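Side-chain contacts in glycerophosphodiester phosphodiesterase (Cytophaga hutchinsonii ATCC 33406, PDB 3CH0), which belongs to the glycerophosphoryl diester phosphodiesterase family and folds as a TIM-type beta/alpha barrel: residues 30-34 with 35-39; 44-47 with 48-52; 173-177 with 178-182; 248-251 with 252-256; 261-265 with 266-270. All coordinates share one frame; numbering follows the deposited sequence. Where two conformers were deposited one is given.

Contact 1 (30-34 with 35-39); sequences TKALL and LGVTT
Ala32 and Val37 meet where helix 26-35 ends and the chain turns toward strand 39-46, a local helix-to-loop contact closed by a Schellman motif in the TIM-type barrel. The motif pairs the bond from Val37 N to Ala32 O (3.1 Å) with a weak one from Gly36 N to Leu33 O (3.0 Å). Ala32 O also takes the ordinary helical bond from Gly36 N, which arrives from the face of the carbonyl plane opposite to Val37 N. Gly36 makes the turn with a positive phi of 106°, a value that glycine adopts readily. One residue earlier, Leu35 N still makes the helical bond to Lys31 O. The Lys31 chain, kinked at chi2 (70°), lays its CE and NZ across the branched end of Leu35, with NZ 3.9 Å from CD2. A water bridges Leu33 O and Val37 O, donating to both. Val37 turns both methyls to Ala32, CG2 lying 3.9 Å from Ala32 CB and 3.4 Å from Ala32 O.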
loop_
_atom_site.group_PDB
_atom_site.type_symbol
_atom_site.label_atom_id
_atom_site.label_comp_id
_atom_site.label_asym_id
_atom_site.label_seq_id
_atom_site.Cartn_x
_atom_site.Cartn_y
_atom_site.Cartn_z
ATOM N N THR A 30 10.372 9.297 -0.883
ATOM C CA THR A 30 11.348 10.245 -0.294
ATOM C C THR A 30 10.670 11.478 0.255
ATOM O O THR A 30 10.929 11.870 1.366
ATOM C CB THR A 30 12.378 10.653 -1.349
ATOM O OG1 THR A 30 13.017 9.490 -1.921
ATOM C CG2 THR A 30 13.452 11.592 -0.726
ATOM N N LYS A 31 9.706 12.034 -0.489
ATOM C CA LYS A 31 8.898 13.139 0.002
ATOM C C LYS A 31 8.166 12.774 1.288
ATOM O O LYS A 31 8.145 13.565 2.239
ATOM C CB LYS A 31 7.919 13.580 -1.092
ATOM C CG LYS A 31 6.879 14.602 -0.681
ATOM C CD LYS A 31 7.411 15.937 -0.427
ATOM C CE LYS A 31 6.258 16.899 -0.129
ATOM N NZ LYS A 31 6.785 18.226 0.309
ATOM N N ALA A 32 7.500 11.614 1.325
ATOM C CA ALA A 32 6.757 11.247 2.517
ATOM C C ALA A 32 7.719 11.091 3.707
ATOM O O ALA A 32 7.372 11.463 4.836
ATOM C CB ALA A 32 5.962 9.928 2.251
ATOM N N LEU A 33 8.880 10.494 3.471
ATOM C CA LEU A 33 9.895 10.299 4.511
ATOM C C LEU A 33 10.306 11.664 5.083
ATOM O O LEU A 33 10.265 11.889 6.296
ATOM C CB LEU A 33 11.134 9.632 3.903
ATOM C CG LEU A 33 11.232 8.120 3.806
ATOM C CD1 LEU A 33 11.984 7.678 2.489
ATOM C CD2 LEU A 33 11.927 7.540 5.027
ATOM N N LEU A 34 10.582 12.583 4.184
ATOM C CA LEU A 34 11.038 13.915 4.592
ATOM C C LEU A 34 9.929 14.701 5.262
ATOM O O LEU A 34 10.218 15.559 6.110
ATOM C CB LEU A 34 11.581 14.668 3.415
ATOM C CG LEU A 34 12.887 14.135 2.827
ATOM C CD1 LEU A 34 13.269 14.888 1.586
ATOM C CD2 LEU A 34 14.011 14.177 3.837
ATOM N N LEU A 35 8.666 14.473 4.899
ATOM C CA LEU A 35 7.557 15.143 5.561
ATOM C C LEU A 35 7.435 14.674 6.978
ATOM O O LEU A 35 6.952 15.437 7.837
ATOM C CB LEU A 35 6.236 14.842 4.830
ATOM C CG LEU A 35 5.830 15.614 3.589
ATOM C CD1 LEU A 35 4.512 15.040 2.963
ATOM C CD2 LEU A 35 5.651 17.098 3.859
ATOM N N GLY A 36 7.816 13.416 7.217
ATOM C CA GLY A 36 7.774 12.837 8.527
ATOM C C GLY A 36 6.680 11.833 8.774
ATOM O O GLY A 36 6.315 11.591 9.931
ATOM N N VAL A 37 6.207 11.165 7.720
ATOM C CA VAL A 37 5.209 10.141 7.974
ATOM C C VAL A 37 5.698 9.022 8.873
ATOM O O VAL A 37 6.904 8.722 8.935
ATOM C CB VAL A 37 4.635 9.533 6.683
ATOM C CG1 VAL A 37 4.052 10.674 5.811
ATOM C CG2 VAL A 37 5.662 8.679 5.909
ATOM N N THR A 38 4.771 8.363 9.551
ATOM C CA THR A 38 5.138 7.252 10.375
ATOM C C THR A 38 5.506 6.032 9.488
ATOM O O THR A 38 6.411 5.253 9.806
ATOM C CB THR A 38 3.932 6.841 11.234
ATOM O OG1 THR A 38 3.331 7.971 11.847
ATOM C CG2 THR A 38 4.356 5.751 12.256
ATOM N N THR A 39 4.749 5.873 8.397
ATOM C CA THR A 39 4.736 4.651 7.585
ATOM C C THR A 39 4.620 4.988 6.109
ATOM O O THR A 39 3.815 5.875 5.720
ATOM C CB THR A 39 3.506 3.830 7.976
ATOM O OG1 THR A 39 3.576 3.526 9.387
ATOM C CG2 THR A 39 3.368 2.479 7.205
HETATM O O HOH W 1 9.310 9.836 8.166
#

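Contact 2 (44-47 with 48-52); sequences LVIS and KDNRV
Ser47 and Asp49 meet at the tip of the hairpin joining strand 39-46 to strand 52-54, where polar bonds dominate. Ser47 OG donates to Asp49 OD1 (2.7 Å), approaching from above the carboxylate plane, and accepts from Arg51 N at 3.0 Å; chi1 of 64° sets the hydroxyl between the backbone N and carbonyl carbon of Ser47. Asp49 OD1 is also bonded by Tyr88 N, which ties the tip to the start of helix 88-91. The backbone adds a nearly straight bond from Ser47 N to Arg51 O, and another from Asn50 N to Ser47 O at 2.9 Å that closes the turn. Apolar contacts take over along the strands: Ile46 CD1 touches Val52 CG2 at 3.8 Å, while the other Val52 methyl, CG1, lies 3.9 Å from Leu44 CD2. Ile46 CG2 reaches instead to the turn, 3.6 Å from Asn50 CA. Ile46 and Val52 form an antiparallel non-hydrogen-bonded pair, and Ser47 to Asn50 form the type I turn of a beta hairpin.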
loop_
_atom_site.group_PDB
_atom_site.type_symbol
_atom_site.label_atom_id
_atom_site.label_comp_id
_atom_site.label_asym_id
_atom_site.label_seq_id
_atom_site.Cartn_x
_atom_site.Cartn_y
_atom_site.Cartn_z
ATOM N N LEU A 44 2.688 -4.181 -3.933
ATOM C CA LEU A 44 3.701 -5.061 -4.478
ATOM C C LEU A 44 3.133 -6.071 -5.444
ATOM O O LEU A 44 2.065 -6.681 -5.210
ATOM C CB LEU A 44 4.435 -5.815 -3.374
ATOM C CG LEU A 44 5.027 -4.975 -2.232
ATOM C CD1 LEU A 44 5.539 -5.804 -1.050
ATOM C CD2 LEU A 44 6.148 -4.097 -2.800
ATOM N N VAL A 45 3.869 -6.204 -6.549
ATOM C CA VAL A 45 3.604 -7.192 -7.608
ATOM C C VAL A 45 4.937 -7.838 -7.995
ATOM O O VAL A 45 5.979 -7.489 -7.431
ATOM C CB VAL A 45 2.829 -6.628 -8.775
ATOM C CG1 VAL A 45 1.563 -5.856 -8.298
ATOM C CG2 VAL A 45 3.784 -5.730 -9.637
ATOM N N ILE A 46 4.863 -8.852 -8.868
ATOM C CA ILE A 46 6.034 -9.646 -9.306
ATOM C C ILE A 46 6.220 -9.565 -10.827
ATOM O O ILE A 46 5.257 -9.644 -11.556
ATOM C CB ILE A 46 5.858 -11.113 -8.918
ATOM C CG1 ILE A 46 5.474 -11.248 -7.412
ATOM C CG2 ILE A 46 7.166 -11.923 -9.176
ATOM C CD1 ILE A 46 6.458 -10.698 -6.400
ATOM N N SER A 47 7.465 -9.314 -11.243
ATOM C CA SER A 47 7.817 -9.324 -12.653
ATOM C C SER A 47 7.974 -10.777 -13.127
ATOM O O SER A 47 8.062 -11.701 -12.316
ATOM C CB SER A 47 9.148 -8.602 -12.891
ATOM O OG SER A 47 10.229 -9.274 -12.238
ATOM N N LYS A 48 8.031 -10.929 -14.451
ATOM C CA LYS A 48 8.338 -12.256 -15.079
ATOM C C LYS A 48 9.540 -12.934 -14.484
ATOM O O LYS A 48 9.520 -14.152 -14.269
ATOM C CB LYS A 48 8.507 -12.090 -16.560
ATOM C CG LYS A 48 8.706 -13.414 -17.312
ATOM C CD LYS A 48 8.554 -13.166 -18.801
ATOM C CE LYS A 48 8.962 -14.406 -19.598
ATOM N NZ LYS A 48 9.244 -14.009 -21.020
ATOM N N ASP A 49 10.595 -12.158 -14.193
ATOM C CA ASP A 49 11.806 -12.658 -13.613
ATOM C C ASP A 49 11.837 -12.632 -12.087
ATOM O O ASP A 49 12.896 -12.615 -11.449
ATOM C CB ASP A 49 13.073 -12.007 -14.270
ATOM C CG ASP A 49 13.104 -10.482 -14.212
ATOM O OD1 ASP A 49 12.045 -9.811 -14.104
ATOM O OD2 ASP A 49 14.250 -9.939 -14.374
ATOM N N ASN A 50 10.631 -12.687 -11.479
ATOM C CA ASN A 50 10.517 -12.879 -10.050
ATOM C C ASN A 50 11.167 -11.787 -9.192
ATOM O O ASN A 50 11.585 -12.039 -8.061
ATOM C CB ASN A 50 11.011 -14.297 -9.623
ATOM C CG ASN A 50 10.009 -15.393 -9.940
ATOM O OD1 ASN A 50 8.894 -15.141 -10.355
ATOM N ND2 ASN A 50 10.457 -16.638 -9.773
ATOM N N ARG A 51 11.207 -10.558 -9.709
ATOM C CA ARG A 51 11.566 -9.443 -8.852
ATOM C C ARG A 51 10.292 -8.801 -8.327
ATOM O O ARG A 51 9.255 -8.753 -9.011
ATOM C CB ARG A 51 12.432 -8.405 -9.546
ATOM C CG ARG A 51 13.766 -8.946 -10.111
ATOM C CD ARG A 51 14.671 -9.636 -9.066
ATOM N NE ARG A 51 14.804 -8.978 -7.753
ATOM C CZ ARG A 51 15.661 -7.994 -7.457
ATOM N NH1 ARG A 51 16.486 -7.492 -8.370
ATOM N NH2 ARG A 51 15.695 -7.511 -6.224
ATOM N N VAL A 52 10.396 -8.343 -7.085
ATOM C CA VAL A 52 9.288 -7.680 -6.397
ATOM C C VAL A 52 9.325 -6.206 -6.810
ATOM O O VAL A 52 10.344 -5.521 -6.558
ATOM C CB VAL A 52 9.347 -7.825 -4.880
ATOM C CG1 VAL A 52 8.100 -7.185 -4.202
ATOM C CG2 VAL A 52 9.451 -9.288 -4.452
#

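Contact 3 (173-177 with 178-182); sequences LQSFD and VRALE
Asp177 OD1 is gripped twice by Arg179: NE reaches it at 3.1 Å on its syn lone pair, and the backbone N, also at 3.1 Å, comes from above the carboxylate plane. The second of these bonds caps helix 178-187, with Asp177 as its N-cap. The other oxygen, OD2, takes Arg179 NH2 at 2.9 Å, again through a syn lone pair, which makes a side-on, two-nitrogen salt bridge whose carboxylate and guanidinium planes lie only 12° apart. Asp177 CG stands anti to the backbone N (chi1 -171°), carrying the carboxylate forward to the first helical turn. Ser139 OG also bonds OD2, and Asp144 takes Arg179 NH1, so both charged groups have second partners that should fix their rotation. Ser175 OG accepts from Asp177 N, an ST turn. Leu181 CD1 lies 3.6 Å from Ser175 O. Strand 171-175 turns back into helix 178-187, opening a beta-alpha-beta unit that continues into strand 192-197, with Ile151 of helix 151-164 packed against Asp177, Arg179 and Ala180.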
loop_
_atom_site.group_PDB
_atom_site.type_symbol
_atom_site.label_atom_id
_atom_site.label_comp_id
_atom_site.label_asym_id
_atom_site.label_seq_id
_atom_site.Cartn_x
_atom_site.Cartn_y
_atom_site.Cartn_z
ATOM N N LEU A 173 2.347 -6.405 6.575
ATOM C CA LEU A 173 1.964 -6.965 5.286
ATOM C C LEU A 173 0.436 -6.876 5.242
ATOM O O LEU A 173 -0.243 -7.413 6.119
ATOM C CB LEU A 173 2.415 -8.428 5.148
ATOM C CG LEU A 173 2.320 -9.068 3.782
ATOM C CD1 LEU A 173 0.849 -9.270 3.342
ATOM C CD2 LEU A 173 3.219 -8.351 2.724
ATOM N N GLN A 174 -0.083 -6.166 4.248
ATOM C CA GLN A 174 -1.516 -5.968 4.125
ATOM C C GLN A 174 -2.028 -6.651 2.900
ATOM O O GLN A 174 -1.323 -6.836 1.911
ATOM C CB GLN A 174 -1.931 -4.502 4.082
ATOM C CG GLN A 174 -1.297 -3.751 2.942
ATOM C CD GLN A 174 -1.609 -2.252 2.854
ATOM O OE1 GLN A 174 -2.671 -1.793 3.304
ATOM N NE2 GLN A 174 -0.736 -1.507 2.125
ATOM N N SER A 175 -3.267 -7.146 2.959
ATOM C CA SER A 175 -3.873 -7.701 1.763
ATOM C C SER A 175 -5.379 -7.782 1.900
ATOM O O SER A 175 -5.907 -7.942 2.995
ATOM C CB SER A 175 -3.328 -9.106 1.425
ATOM O OG SER A 175 -3.668 -9.517 0.122
ATOM N N PHE A 176 -6.054 -7.694 0.746
ATOM C CA PHE A 176 -7.458 -8.076 0.682
ATOM C C PHE A 176 -7.627 -9.582 0.604
ATOM O O PHE A 176 -8.776 -10.104 0.809
ATOM C CB PHE A 176 -8.114 -7.515 -0.582
ATOM C CG PHE A 176 -8.418 -6.065 -0.525
ATOM C CD1 PHE A 176 -9.556 -5.597 0.107
ATOM C CD2 PHE A 176 -7.620 -5.156 -1.137
ATOM C CE1 PHE A 176 -9.839 -4.255 0.160
ATOM C CE2 PHE A 176 -7.934 -3.806 -1.098
ATOM C CZ PHE A 176 -9.025 -3.363 -0.404
ATOM N N ASP A 177 -6.582 -10.278 0.159
ATOM C CA ASP A 177 -6.645 -11.715 -0.209
ATOM C C ASP A 177 -6.435 -12.499 1.063
ATOM O O ASP A 177 -5.320 -12.578 1.547
ATOM C CB ASP A 177 -5.574 -12.042 -1.240
ATOM C CG ASP A 177 -5.704 -13.426 -1.825
ATOM O OD1 ASP A 177 -6.467 -14.260 -1.270
ATOM O OD2 ASP A 177 -5.045 -13.654 -2.838
ATOM N N VAL A 178 -7.518 -13.064 1.636
ATOM C CA VAL A 178 -7.401 -13.862 2.855
ATOM C C VAL A 178 -6.391 -15.001 2.729
ATOM O O VAL A 178 -5.783 -15.402 3.700
ATOM C CB VAL A 178 -8.775 -14.351 3.332
ATOM C CG1 VAL A 178 -9.611 -13.157 3.821
ATOM C CG2 VAL A 178 -9.500 -15.178 2.259
ATOM N N ARG A 179 -6.177 -15.510 1.527
ATOM C CA ARG A 179 -5.230 -16.610 1.318
ATOM C C ARG A 179 -3.828 -16.135 1.617
ATOM O O ARG A 179 -2.990 -16.901 2.138
ATOM C CB ARG A 179 -5.257 -17.081 -0.123
ATOM C CG ARG A 179 -6.652 -17.553 -0.659
ATOM C CD ARG A 179 -6.591 -17.936 -2.124
ATOM N NE ARG A 179 -6.035 -16.827 -2.924
ATOM C CZ ARG A 179 -5.469 -16.951 -4.112
ATOM N NH1 ARG A 179 -5.393 -18.129 -4.710
ATOM N NH2 ARG A 179 -4.921 -15.892 -4.709
ATOM N N ALA A 180 -3.485 -14.928 1.169
ATOM C CA ALA A 180 -2.147 -14.385 1.412
ATOM C C ALA A 180 -1.991 -14.134 2.936
ATOM O O ALA A 180 -0.937 -14.435 3.523
ATOM C CB ALA A 180 -1.936 -13.069 0.643
ATOM N N LEU A 181 -3.044 -13.639 3.627
ATOM C CA LEU A 181 -2.952 -13.440 5.077
ATOM C C LEU A 181 -2.758 -14.770 5.843
ATOM O O LEU A 181 -1.973 -14.864 6.758
ATOM C CB LEU A 181 -4.136 -12.641 5.579
ATOM C CG LEU A 181 -4.324 -11.270 4.951
ATOM C CD1 LEU A 181 -5.677 -10.672 5.393
ATOM C CD2 LEU A 181 -3.122 -10.379 5.271
ATOM N N GLU A 182 -3.503 -15.793 5.425
ATOM C CA GLU A 182 -3.365 -17.101 6.084
ATOM C C GLU A 182 -1.962 -17.658 5.902
ATOM O O GLU A 182 -1.353 -18.237 6.840
ATOM C CB GLU A 182 -4.398 -18.109 5.567
ATOM C CG GLU A 182 -5.830 -17.770 5.910
ATOM C CD GLU A 182 -6.240 -17.918 7.350
ATOM O OE1 GLU A 182 -5.464 -18.407 8.221
ATOM O OE2 GLU A 182 -7.420 -17.543 7.650
HETATM O O HOH W 2 -10.159 -12.445 0.161
#

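Contact 4 (248-251 with 252-256); sequences EEIE and TLISL. With EDO (1,2-ethanediol), chain H.
Thr252 N bonds back to Glu248 O at 2.9 Å, one helical turn earlier. A water links the same two residues, donating to Glu248 O and lying 2.9 Å from Thr252 OG1, so that carbonyl serves both the helix and the solvent side. Leu253 N follows with its bond to Glu249 O, and Leu253 CG lies 3.3 Å from that oxygen, while the isobutyl group turns inward to Val221, Val244 and Ile261. Helix 247-256 is an amphipathic outer helix of the TIM-type barrel, with Ile250 and Leu253 buried and Glu248, Thr252 and Ser255 exposed, and it leads into strand 260-263. The Glu249 carboxylate accepts from both hydroxyls of a 1,2-ethanediol, OE1 from O1 at 2.6 Å and OE2 from O2 at 2.8 Å, while Thr246 OG1 shares OE2. Next comes Ile254, whose N bonds Ile250 O nearly along the C=O axis. Its CG1 is anti to the carbonyl carbon (chi1 -71°), which sends CD1 back along the helix to Ile250 CG2, 3.7 Å off. Ser255 N closes the next turn on Glu251 O, and Ser255 OG donates to Thr252 O at 2.6 Å, in the carbonyl plane and on a lone pair.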
loop_
_atom_site.group_PDB
_atom_site.type_symbol
_atom_site.label_atom_id
_atom_site.label_comp_id
_atom_site.label_asym_id
_atom_site.label_seq_id
_atom_site.Cartn_x
_atom_site.Cartn_y
_atom_site.Cartn_z
ATOM N N GLU A 248 -11.050 17.357 7.514
ATOM C CA GLU A 248 -12.232 17.192 8.345
ATOM C C GLU A 248 -12.523 15.686 8.539
ATOM O O GLU A 248 -12.934 15.259 9.602
ATOM C CB GLU A 248 -13.433 17.872 7.695
ATOM C CG GLU A 248 -13.338 19.368 7.630
ATOM C CD GLU A 248 -12.470 19.893 6.474
ATOM O OE1 GLU A 248 -12.016 19.130 5.590
ATOM O OE2 GLU A 248 -12.227 21.118 6.473
ATOM N N GLU A 249 -12.355 14.881 7.477
ATOM C CA GLU A 249 -12.605 13.446 7.589
ATOM C C GLU A 249 -11.627 12.778 8.541
ATOM O O GLU A 249 -11.978 11.885 9.304
ATOM C CB GLU A 249 -12.563 12.748 6.218
ATOM C CG GLU A 249 -13.703 13.056 5.284
ATOM C CD GLU A 249 -13.426 12.443 3.961
ATOM O OE1 GLU A 249 -13.787 11.225 3.778
ATOM O OE2 GLU A 249 -12.829 13.147 3.089
ATOM N N ILE A 250 -10.371 13.229 8.485
ATOM C CA ILE A 250 -9.313 12.718 9.387
ATOM C C ILE A 250 -9.675 13.062 10.832
ATOM O O ILE A 250 -9.603 12.220 11.735
ATOM C CB ILE A 250 -7.933 13.295 9.001
ATOM C CG1 ILE A 250 -7.456 12.654 7.686
ATOM C CG2 ILE A 250 -6.914 13.079 10.108
ATOM C CD1 ILE A 250 -6.266 13.337 6.975
ATOM N N GLU A 251 -10.101 14.305 11.026
ATOM C CA GLU A 251 -10.493 14.743 12.379
ATOM C C GLU A 251 -11.696 13.954 12.908
ATOM O O GLU A 251 -11.695 13.553 14.111
ATOM C CB GLU A 251 -10.734 16.256 12.375
ATOM C CG GLU A 251 -9.426 17.030 12.343
ATOM C CD GLU A 251 -9.594 18.541 12.168
ATOM O OE1 GLU A 251 -10.610 18.976 11.548
ATOM O OE2 GLU A 251 -8.671 19.254 12.622
ATOM N N THR A 252 -12.707 13.712 12.088
ATOM C CA THR A 252 -13.853 12.875 12.491
ATOM C C THR A 252 -13.371 11.490 12.907
ATOM O O THR A 252 -13.685 11.026 14.000
ATOM C CB THR A 252 -14.885 12.757 11.413
ATOM O OG1 THR A 252 -15.502 14.061 11.237
ATOM C CG2 THR A 252 -15.995 11.705 11.758
ATOM N N LEU A 253 -12.529 10.889 12.095
ATOM C CA LEU A 253 -12.038 9.553 12.446
ATOM C C LEU A 253 -11.193 9.493 13.730
ATOM O O LEU A 253 -11.304 8.530 14.506
ATOM C CB LEU A 253 -11.236 8.979 11.273
ATOM C CG LEU A 253 -12.097 8.667 10.064
ATOM C CD1 LEU A 253 -11.238 8.508 8.791
ATOM C CD2 LEU A 253 -12.965 7.414 10.352
ATOM N N ILE A 254 -10.330 10.476 13.920
ATOM C CA ILE A 254 -9.537 10.567 15.126
ATOM C C ILE A 254 -10.489 10.632 16.340
ATOM O O ILE A 254 -10.296 9.909 17.318
ATOM C CB ILE A 254 -8.607 11.775 15.093
ATOM C CG1 ILE A 254 -7.466 11.533 14.056
ATOM C CG2 ILE A 254 -8.023 12.060 16.522
ATOM C CD1 ILE A 254 -6.602 12.713 13.768
ATOM N N SER A 255 -11.566 11.403 16.221
ATOM C CA SER A 255 -12.540 11.512 17.328
ATOM C C SER A 255 -13.281 10.211 17.632
ATOM O O SER A 255 -13.775 10.005 18.745
ATOM C CB SER A 255 -13.576 12.619 17.043
ATOM O OG SER A 255 -14.597 12.230 16.101
ATOM N N LEU A 256 -13.387 9.310 16.673
ATOM C CA LEU A 256 -14.024 8.009 16.859
ATOM C C LEU A 256 -13.066 6.977 17.404
ATOM O O LEU A 256 -13.463 5.845 17.728
ATOM C CB LEU A 256 -14.602 7.494 15.543
ATOM C CG LEU A 256 -15.620 8.384 14.854
ATOM C CD1 LEU A 256 -16.170 7.665 13.606
ATOM C CD2 LEU A 256 -16.757 8.721 15.850
HETATM C C1 EDO H . -12.638 9.481 1.039
HETATM O O1 EDO H . -13.891 9.996 1.546
HETATM C C2 EDO H . -11.744 10.601 0.495
HETATM O O2 EDO H . -11.258 11.525 1.451
HETATM O O HOH W 3 -14.999 16.894 11.314
#

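Contact 5 (261-265 with 266-270); sequences IITDY and PDLFF
Phe269 turns the edge of its ring to Ile261 and Thr263, with CZ 3.9 Å from Ile261 CB and CE2 4.1 Å from Thr263 CG2; this is the buried half of the contact, where several side chains converge. Thr263 CG2 also presses on Pro266 CA at 3.6 Å. The chi1 of Thr263 (-179°) places the methyl there and leaves OG1 to accept from Tyr265 N (3.0 Å), an ST turn; Val244 O also bonds this hydroxyl. The other half, partly exposed, rests on Tyr265 alone. Its CB meets Leu268 CD1 at 3.8 Å, while Asp267 runs alongside in the same direction, OD1 lying near the plane of the tyrosine ring at its edge, 3.4 Å from CB. The backbone bond from Leu268 N to Tyr265 O (2.9 Å) begins the 3-10 turn. Strand 260-263 pairs with strand 10-13, and the turn that follows it is wedged between Ile250 of helix 247-256 and Leu35 of helix 26-35.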
loop_
_atom_site.group_PDB
_atom_site.type_symbol
_atom_site.label_atom_id
_atom_site.label_comp_id
_atom_site.label_asym_id
_atom_site.label_seq_id
_atom_site.Cartn_x
_atom_site.Cartn_y
_atom_site.Cartn_z
ATOM N N ILE A 261 -4.157 6.590 9.906
ATOM C CA ILE A 261 -4.815 7.030 8.663
ATOM C C ILE A 261 -3.911 6.745 7.501
ATOM O O ILE A 261 -2.725 7.020 7.561
ATOM C CB ILE A 261 -5.106 8.542 8.670
ATOM C CG1 ILE A 261 -6.212 8.826 9.690
ATOM C CG2 ILE A 261 -5.472 9.127 7.244
ATOM C CD1 ILE A 261 -7.630 8.509 9.245
ATOM N N ILE A 262 -4.513 6.179 6.449
ATOM C CA ILE A 262 -3.884 6.044 5.150
ATOM C C ILE A 262 -4.440 7.189 4.282
ATOM O O ILE A 262 -5.623 7.221 4.015
ATOM C CB ILE A 262 -4.103 4.619 4.574
ATOM C CG1 ILE A 262 -3.464 3.548 5.460
ATOM C CG2 ILE A 262 -3.697 4.566 3.028
ATOM C CD1 ILE A 262 -4.123 2.209 5.296
ATOM N N THR A 263 -3.526 8.006 3.766
ATOM C CA THR A 263 -3.912 9.170 2.991
ATOM C C THR A 263 -3.013 9.484 1.810
ATOM O O THR A 263 -1.799 9.332 1.892
ATOM C CB THR A 263 -3.929 10.436 3.911
ATOM O OG1 THR A 263 -4.333 11.606 3.160
ATOM C CG2 THR A 263 -2.572 10.754 4.575
ATOM N N ASP A 264 -3.633 9.948 0.723
ATOM C CA ASP A 264 -2.875 10.428 -0.441
ATOM C C ASP A 264 -2.156 11.753 -0.168
ATOM O O ASP A 264 -1.305 12.138 -0.954
ATOM C CB ASP A 264 -3.810 10.606 -1.644
ATOM C CG ASP A 264 -4.256 9.292 -2.196
ATOM O OD1 ASP A 264 -3.383 8.395 -2.374
ATOM O OD2 ASP A 264 -5.469 9.142 -2.461
ATOM N N TYR A 265 -2.605 12.476 0.865
ATOM C CA TYR A 265 -2.121 13.807 1.215
ATOM C C TYR A 265 -1.560 13.855 2.635
ATOM O O TYR A 265 -2.108 14.504 3.563
ATOM C CB TYR A 265 -3.282 14.802 1.033
ATOM C CG TYR A 265 -3.800 14.925 -0.363
ATOM C CD1 TYR A 265 -3.150 15.751 -1.287
ATOM C CD2 TYR A 265 -4.885 14.226 -0.757
ATOM C CE1 TYR A 265 -3.628 15.894 -2.575
ATOM C CE2 TYR A 265 -5.350 14.302 -2.056
ATOM C CZ TYR A 265 -4.743 15.172 -2.945
ATOM O OH TYR A 265 -5.230 15.239 -4.220
ATOM N N PRO A 266 -0.435 13.148 2.869
ATOM C CA PRO A 266 0.117 13.098 4.218
ATOM C C PRO A 266 0.564 14.489 4.719
ATOM O O PRO A 266 0.647 14.695 5.924
ATOM C CB PRO A 266 1.240 12.083 4.117
ATOM C CG PRO A 266 1.672 12.112 2.690
ATOM C CD PRO A 266 0.353 12.328 1.931
ATOM N N ASP A 267 0.786 15.427 3.808
ATOM C CA ASP A 267 1.036 16.826 4.154
ATOM C C ASP A 267 -0.073 17.464 5.038
ATOM O O ASP A 267 0.189 18.428 5.791
ATOM C CB ASP A 267 1.296 17.657 2.883
ATOM C CG ASP A 267 0.165 17.618 1.886
ATOM O OD1 ASP A 267 -0.383 16.547 1.637
ATOM O OD2 ASP A 267 -0.118 18.672 1.256
ATOM N N LEU A 268 -1.292 16.917 4.987
ATOM C CA LEU A 268 -2.374 17.406 5.855
ATOM C C LEU A 268 -1.971 17.411 7.328
ATOM O O LEU A 268 -2.390 18.268 8.091
ATOM C CB LEU A 268 -3.664 16.584 5.654
ATOM C CG LEU A 268 -4.386 16.827 4.309
ATOM C CD1 LEU A 268 -5.438 15.806 4.001
ATOM C CD2 LEU A 268 -5.002 18.230 4.235
ATOM N N PHE A 269 -1.147 16.454 7.724
ATOM C CA PHE A 269 -0.785 16.296 9.109
ATOM C C PHE A 269 0.286 17.275 9.546
ATOM O O PHE A 269 0.507 17.382 10.735
ATOM C CB PHE A 269 -0.301 14.868 9.376
ATOM C CG PHE A 269 -1.420 13.866 9.419
ATOM C CD1 PHE A 269 -2.147 13.661 10.566
ATOM C CD2 PHE A 269 -1.784 13.148 8.307
ATOM C CE1 PHE A 269 -3.151 12.731 10.624
ATOM C CE2 PHE A 269 -2.784 12.227 8.358
ATOM C CZ PHE A 269 -3.475 12.014 9.481
ATOM N N PHE A 270 0.984 17.905 8.608
ATOM C CA PHE A 270 2.131 18.767 8.908
ATOM C C PHE A 270 1.851 20.238 8.531
ATOM O O PHE A 270 2.652 21.108 8.833
ATOM C CB PHE A 270 3.373 18.213 8.216
ATOM C CG PHE A 270 3.619 16.784 8.562
ATOM C CD1 PHE A 270 4.149 16.434 9.795
ATOM C CD2 PHE A 270 3.175 15.769 7.730
ATOM C CE1 PHE A 270 4.322 15.094 10.149
ATOM C CE2 PHE A 270 3.368 14.433 8.082
ATOM C CZ PHE A 270 3.915 14.092 9.297
#

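In the fold
Contacts 3 and 5 are the buried ones, both at the end of a barrel strand and both using an ST turn; contact 3 then relies on a charged cap, contact 5 mostly on apolar packing. Contacts 1, 2 and 4 are partly buried: a glycine-based helix end, a hairpin tip and a surface helix, where backbone bonds carry more of the contact, with a bridging water in contacts 1 and 4. Contact 5 touches two others. Val37 and Leu35 of contact 1 pack on Pro266 and Asp267, and Ile250 and Leu253 of contact 4 on Ile261, Leu268 and Phe269. Contacts 2, 3 and 5 reach the same sheet; 2 and 3, with centres about 17 Å apart, do not touch.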